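Local coordinates for YchF GTP-binding protein (Schizosaccharomyces pombe, PDB 1NI3), which hydrolyses ATP, and GTP less efficiently, with magnesium as cofactor, and holds back the G2/M transition of the cell cycle, at residues P29-S34 and Y120-A125; K200-K205 and L221-P226. All coordinates share one frame; numbering follows the deposited sequence.

Contact 1 of 2, residues P29-S34 and Y120-A125; sequences PNVGKS and YQVVRA. With SO4 (sulfate ion), chain B.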
loop_
_atom_site.group_PDB
_atom_site.type_symbol
_atom_site.label_atom_id
_atom_site.label_comp_id
_atom_site.label_asym_id
_atom_site.label_seq_id
_atom_site.Cartn_x
_atom_site.Cartn_y
_atom_site.Cartn_z
ATOM N N PRO A 29 16.082 10.469 8.140
ATOM C CA PRO A 29 15.866 11.571 9.086
ATOM C C PRO A 29 15.749 12.926 8.403
ATOM O O PRO A 29 16.579 13.271 7.564
ATOM C CB PRO A 29 17.093 11.492 9.987
ATOM C CG PRO A 29 17.340 10.004 10.054
ATOM C CD PRO A 29 17.130 9.553 8.625
ATOM N N ASN A 30 14.708 13.675 8.750
ATOM C CA ASN A 30 14.461 15.008 8.191
ATOM C C ASN A 30 14.067 15.092 6.719
ATOM O O ASN A 30 14.724 15.784 5.951
ATOM C CB ASN A 30 15.668 15.932 8.428
ATOM C CG ASN A 30 15.965 16.141 9.905
ATOM O OD1 ASN A 30 15.216 16.815 10.619
ATOM N ND2 ASN A 30 17.072 15.566 10.368
ATOM N N VAL A 31 12.997 14.407 6.318
ATOM C CA VAL A 31 12.553 14.472 4.920
ATOM C C VAL A 31 11.093 14.916 4.775
ATOM O O VAL A 31 10.609 15.124 3.659
ATOM C CB VAL A 31 12.716 13.115 4.187
ATOM C CG1 VAL A 31 14.175 12.703 4.180
ATOM C CG2 VAL A 31 11.854 12.064 4.847
ATOM N N GLY A 32 10.394 15.064 5.898
ATOM C CA GLY A 32 9.001 15.482 5.860
ATOM C C GLY A 32 8.060 14.376 6.309
ATOM O O GLY A 32 6.836 14.515 6.211
ATOM N N LYS A 33 8.631 13.284 6.814
ATOM C CA LYS A 33 7.846 12.158 7.281
ATOM C C LYS A 33 6.755 12.525 8.269
ATOM O O LYS A 33 5.601 12.159 8.088
ATOM C CB LYS A 33 8.762 11.099 7.908
ATOM C CG LYS A 33 9.692 10.387 6.938
ATOM C CD LYS A 33 10.338 9.158 7.587
ATOM C CE LYS A 33 11.296 9.528 8.719
ATOM N NZ LYS A 33 12.610 10.017 8.208
ATOM N N SER A 34 7.119 13.243 9.319
ATOM C CA SER A 34 6.143 13.618 10.333
ATOM C C SER A 34 5.156 14.638 9.833
ATOM O O SER A 34 3.966 14.571 10.145
ATOM C CB SER A 34 6.845 14.172 11.567
ATOM O OG SER A 34 7.641 13.166 12.183
ATOM N N TYR A 120 6.075 3.453 1.929
ATOM C CA TYR A 120 5.971 4.767 1.327
ATOM C C TYR A 120 7.313 5.421 1.620
ATOM O O TYR A 120 7.518 5.940 2.712
ATOM C CB TYR A 120 4.871 5.560 2.007
ATOM C CG TYR A 120 3.512 5.366 1.380
ATOM C CD1 TYR A 120 3.320 5.621 0.037
ATOM C CD2 TYR A 120 2.408 4.992 2.142
ATOM C CE1 TYR A 120 2.072 5.524 -0.541
ATOM C CE2 TYR A 120 1.143 4.893 1.581
ATOM C CZ TYR A 120 0.984 5.164 0.233
ATOM O OH TYR A 120 -0.249 5.101 -0.359
ATOM N N GLN A 121 8.229 5.400 0.658
ATOM C CA GLN A 121 9.564 5.967 0.853
ATOM C C GLN A 121 9.694 7.416 0.449
ATOM O O GLN A 121 9.743 7.738 -0.734
ATOM C CB GLN A 121 10.598 5.133 0.090
ATOM C CG GLN A 121 12.044 5.574 0.280
ATOM C CD GLN A 121 13.002 4.408 0.147
ATOM O OE1 GLN A 121 14.150 4.562 -0.277
ATOM N NE2 GLN A 121 12.533 3.226 0.524
ATOM N N VAL A 122 9.780 8.284 1.449
ATOM C CA VAL A 122 9.902 9.715 1.212
ATOM C C VAL A 122 11.307 10.182 0.801
ATOM O O VAL A 122 12.215 10.250 1.631
ATOM C CB VAL A 122 9.510 10.504 2.449
ATOM C CG1 VAL A 122 9.565 11.978 2.146
ATOM C CG2 VAL A 122 8.131 10.079 2.905
ATOM N N VAL A 123 11.475 10.531 -0.473
ATOM C CA VAL A 123 12.762 11.007 -0.981
ATOM C C VAL A 123 12.834 12.533 -0.878
ATOM O O VAL A 123 11.908 13.238 -1.287
ATOM C CB VAL A 123 12.976 10.588 -2.461
ATOM C CG1 VAL A 123 14.335 11.060 -2.951
ATOM C CG2 VAL A 123 12.868 9.075 -2.595
ATOM N N ARG A 124 13.934 13.042 -0.331
ATOM C CA ARG A 124 14.102 14.486 -0.181
ATOM C C ARG A 124 14.690 15.144 -1.418
ATOM O O ARG A 124 15.712 14.704 -1.944
ATOM C CB ARG A 124 14.978 14.792 1.029
ATOM C CG ARG A 124 15.303 16.259 1.189
ATOM C CD ARG A 124 15.928 16.511 2.541
ATOM N NE ARG A 124 16.114 17.932 2.791
ATOM C CZ ARG A 124 16.408 18.440 3.982
ATOM N NH1 ARG A 124 16.544 17.634 5.028
ATOM N NH2 ARG A 124 16.564 19.750 4.133
ATOM N N ALA A 125 14.035 16.210 -1.867
ATOM C CA ALA A 125 14.462 16.953 -3.048
ATOM C C ALA A 125 14.402 18.440 -2.720
ATOM O O ALA A 125 14.162 19.276 -3.590
ATOM C CB ALA A 125 13.548 16.656 -4.214
HETATM S S SO4 B . 11.261 13.897 9.186
HETATM O O1 SO4 B . 11.451 12.789 8.231
HETATM O O2 SO4 B . 9.889 13.856 9.737
HETATM O O3 SO4 B . 11.495 15.184 8.503
HETATM O O4 SO4 B . 12.225 13.755 10.295
#
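Asn30 to Ser34, the later part of the P-loop (Walker A motif) of the G domain, lies against strand 118-124, with Val31 packed on Val122 and Arg124. Val31 CG2 meets Val122 CG1 at 3.5 Å, while Val31 CG1 rests on CB of Arg124; the two methyls of a valine let it touch both partners at once. Arg124, with CG anti to the backbone N (chi1 175°) and its chain extended to NE, reaches past Val31 so that NH1 makes a weak, bent bond to Asn30 O (2.8 Å), while NE bonds Phe126 O. An alanine here would probably leave Asn30 O and Phe126 O without these donors. Gly32, with phi 112°, adopts a backbone that would jam a CB against the preceding carbonyl, and it sits at the N-cap position of helix 33-42. The loop wraps a sulfate, probably from the crystallisation liquor, in the predicted ATP site, consistent with a phosphate position. Val31 N points almost straight at O1 (2.9 Å, 178°), and Gly32 N bonds O3. Lys33 bends at chi3 and chi4, which folds its chain back over the anion and brings NZ to 3.0 Å from sulfate O1.

Contact 2 of 2, residues K200-K205 and L221-P226; sequences KQPIRK and LLTAKP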
loop_
_atom_site.group_PDB
_atom_site.type_symbol
_atom_site.label_atom_id
_atom_site.label_comp_id
_atom_site.label_asym_id
_atom_site.label_seq_id
_atom_site.Cartn_x
_atom_site.Cartn_y
_atom_site.Cartn_z
ATOM N N LYS A 200 22.106 -8.498 -5.864
ATOM C CA LYS A 200 22.028 -7.271 -5.074
ATOM C C LYS A 200 20.797 -6.406 -5.343
ATOM O O LYS A 200 20.893 -5.174 -5.402
ATOM C CB LYS A 200 23.292 -6.433 -5.278
ATOM C CG LYS A 200 24.517 -6.979 -4.581
ATOM C CD LYS A 200 25.619 -5.933 -4.497
ATOM C CE LYS A 200 26.664 -6.333 -3.469
ATOM N NZ LYS A 200 25.995 -6.606 -2.164
ATOM N N GLN A 201 19.646 -7.058 -5.502
ATOM C CA GLN A 201 18.368 -6.371 -5.748
ATOM C C GLN A 201 17.240 -6.889 -4.846
ATOM O O GLN A 201 17.226 -8.062 -4.470
ATOM C CB GLN A 201 17.935 -6.532 -7.208
ATOM C CG GLN A 201 18.615 -5.577 -8.164
ATOM C CD GLN A 201 17.744 -5.242 -9.368
ATOM O OE1 GLN A 201 16.651 -4.687 -9.223
ATOM N NE2 GLN A 201 18.228 -5.571 -10.561
ATOM N N PRO A 202 16.281 -6.017 -4.491
ATOM C CA PRO A 202 15.173 -6.440 -3.633
ATOM C C PRO A 202 14.467 -7.671 -4.178
ATOM O O PRO A 202 14.163 -7.758 -5.366
ATOM C CB PRO A 202 14.284 -5.199 -3.569
ATOM C CG PRO A 202 14.687 -4.397 -4.757
ATOM C CD PRO A 202 16.164 -4.592 -4.830
ATOM N N ILE A 203 14.223 -8.628 -3.287
ATOM C CA ILE A 203 13.590 -9.898 -3.637
ATOM C C ILE A 203 12.285 -9.742 -4.436
ATOM O O ILE A 203 11.959 -10.582 -5.286
ATOM C CB ILE A 203 13.315 -10.747 -2.354
ATOM C CG1 ILE A 203 13.436 -12.230 -2.679
ATOM C CG2 ILE A 203 11.945 -10.431 -1.780
ATOM C CD1 ILE A 203 14.865 -12.670 -2.988
ATOM N N ARG A 204 11.549 -8.665 -4.182
ATOM C CA ARG A 204 10.297 -8.456 -4.887
ATOM C C ARG A 204 10.528 -8.266 -6.384
ATOM O O ARG A 204 9.576 -8.262 -7.169
ATOM C CB ARG A 204 9.580 -7.238 -4.328
ATOM C CG ARG A 204 10.228 -5.916 -4.631
ATOM C CD ARG A 204 9.249 -4.817 -4.304
ATOM N NE ARG A 204 9.784 -3.499 -4.599
ATOM C CZ ARG A 204 10.577 -2.821 -3.780
ATOM N NH1 ARG A 204 10.925 -3.339 -2.607
ATOM N NH2 ARG A 204 11.028 -1.626 -4.135
ATOM N N LYS A 205 11.790 -8.123 -6.779
ATOM C CA LYS A 205 12.127 -7.912 -8.181
ATOM C C LYS A 205 12.580 -9.155 -8.936
ATOM O O LYS A 205 12.696 -9.135 -10.163
ATOM C CB LYS A 205 13.201 -6.829 -8.293
ATOM C CG LYS A 205 12.815 -5.509 -7.646
ATOM C CD LYS A 205 11.628 -4.861 -8.346
ATOM C CE LYS A 205 11.280 -3.509 -7.731
ATOM N NZ LYS A 205 10.045 -2.929 -8.326
ATOM N N LEU A 221 10.244 -11.076 4.324
ATOM C CA LEU A 221 11.390 -10.218 4.033
ATOM C C LEU A 221 11.013 -8.751 3.861
ATOM O O LEU A 221 9.954 -8.426 3.337
ATOM C CB LEU A 221 12.102 -10.709 2.771
ATOM C CG LEU A 221 12.590 -12.158 2.820
ATOM C CD1 LEU A 221 13.267 -12.524 1.515
ATOM C CD2 LEU A 221 13.544 -12.324 3.984
ATOM N N LEU A 222 11.893 -7.872 4.316
ATOM C CA LEU A 222 11.670 -6.446 4.204
ATOM C C LEU A 222 11.602 -6.080 2.729
ATOM O O LEU A 222 10.715 -5.354 2.268
ATOM C CB LEU A 222 12.830 -5.689 4.852
ATOM C CG LEU A 222 12.689 -5.407 6.345
ATOM C CD1 LEU A 222 14.051 -5.200 6.969
ATOM C CD2 LEU A 222 11.804 -4.184 6.542
ATOM N N THR A 223 12.558 -6.635 1.999
ATOM C CA THR A 223 12.738 -6.415 0.570
ATOM C C THR A 223 11.677 -7.097 -0.326
ATOM O O THR A 223 11.808 -7.114 -1.558
ATOM C CB THR A 223 14.176 -6.868 0.190
ATOM O OG1 THR A 223 14.677 -6.072 -0.882
ATOM C CG2 THR A 223 14.211 -8.337 -0.191
ATOM N N ALA A 224 10.629 -7.635 0.301
ATOM C CA ALA A 224 9.532 -8.275 -0.405
ATOM C C ALA A 224 8.393 -7.282 -0.599
ATOM O O ALA A 224 7.693 -7.326 -1.590
ATOM C CB ALA A 224 9.041 -9.483 0.385
ATOM N N LYS A 225 8.230 -6.378 0.356
ATOM C CA LYS A 225 7.155 -5.388 0.310
ATOM C C LYS A 225 7.282 -4.385 -0.830
ATOM O O LYS A 225 8.370 -3.864 -1.097
ATOM C CB LYS A 225 7.095 -4.610 1.624
ATOM C CG LYS A 225 7.268 -5.479 2.856
ATOM C CD LYS A 225 7.251 -4.644 4.126
ATOM C CE LYS A 225 7.577 -5.500 5.332
ATOM N NZ LYS A 225 6.591 -6.595 5.518
ATOM N N PRO A 226 6.173 -4.097 -1.533
ATOM C CA PRO A 226 6.361 -3.121 -2.607
ATOM C C PRO A 226 6.665 -1.749 -2.010
ATOM O O PRO A 226 6.337 -1.471 -0.852
ATOM C CB PRO A 226 5.037 -3.166 -3.362
ATOM C CG PRO A 226 4.055 -3.602 -2.316
ATOM C CD PRO A 226 4.814 -4.658 -1.564
#
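Ile203 and Thr223 pack at about a right angle where two short 3-10 turns, 203-205 and 222-224, come together. The methyl CG2 of Thr223 packs against Ile203, although the exact setting of the threonine side chain is doubtful. Ile203 CG2 also meets Ala224 CB at 3.7 Å and, more loosely, Leu221 CD1 at 4.1 Å. A beta-branched isoleucine thus spreads over three neighbours, and the small alanine lets the two turns approach closely. Ile203 also touches Trp14, from a loop, and Val192 of helix 179-199.

A backbone hydrogen bond joins the turns, Arg204 N to Thr223 O, 3.1 Å long with an N-H...O angle of 152°. The side chain of Arg204 starts with CG between N and the carbonyl carbon (chi1 70°), then runs extended to NE alongside the chain of 224-226. CB lies near Ala224 O, CD is 3.8 Å from Pro226 CA, and that same CA lies over one face of the guanidinium. NH1 is 3.0 Å from Lys225 O, and NH2 has a long, weak ion pair with Asp260. A long, flat-ended arginine suits this place, since its methylenes can lie on the backbone while its charged end may still be drawn weakly toward an acid.

Asp155 of helix 140-168 accepts hydrogen bonds from the amides of Leu222 and Thr223, at the start of the second turn. The two turns join the connections flanking helix 210-217, just ahead of strand 227-232 in the parallel part of the P-loop G-domain sheet.

Overall arrangement
Both contacts are largely buried and lie within the OBG-type G domain, their centres 20 Å apart and their nearest atoms about 6 Å apart without touching. They follow each other along the chain, and neighbouring parallel strands 118-124 and 227-232 relate them: contact 1 lies on the first, contact 2 on the loop leading into the second. Asn232, in that second strand, returns to contact 1 by bonding Val31 O. Their chemistry differs with place. Contact 1 backs a nucleotide loop with valines and turns its amides to an anion, whereas contact 2, away from the annotated sites, joins two loops through methyl packing and a backbone bond.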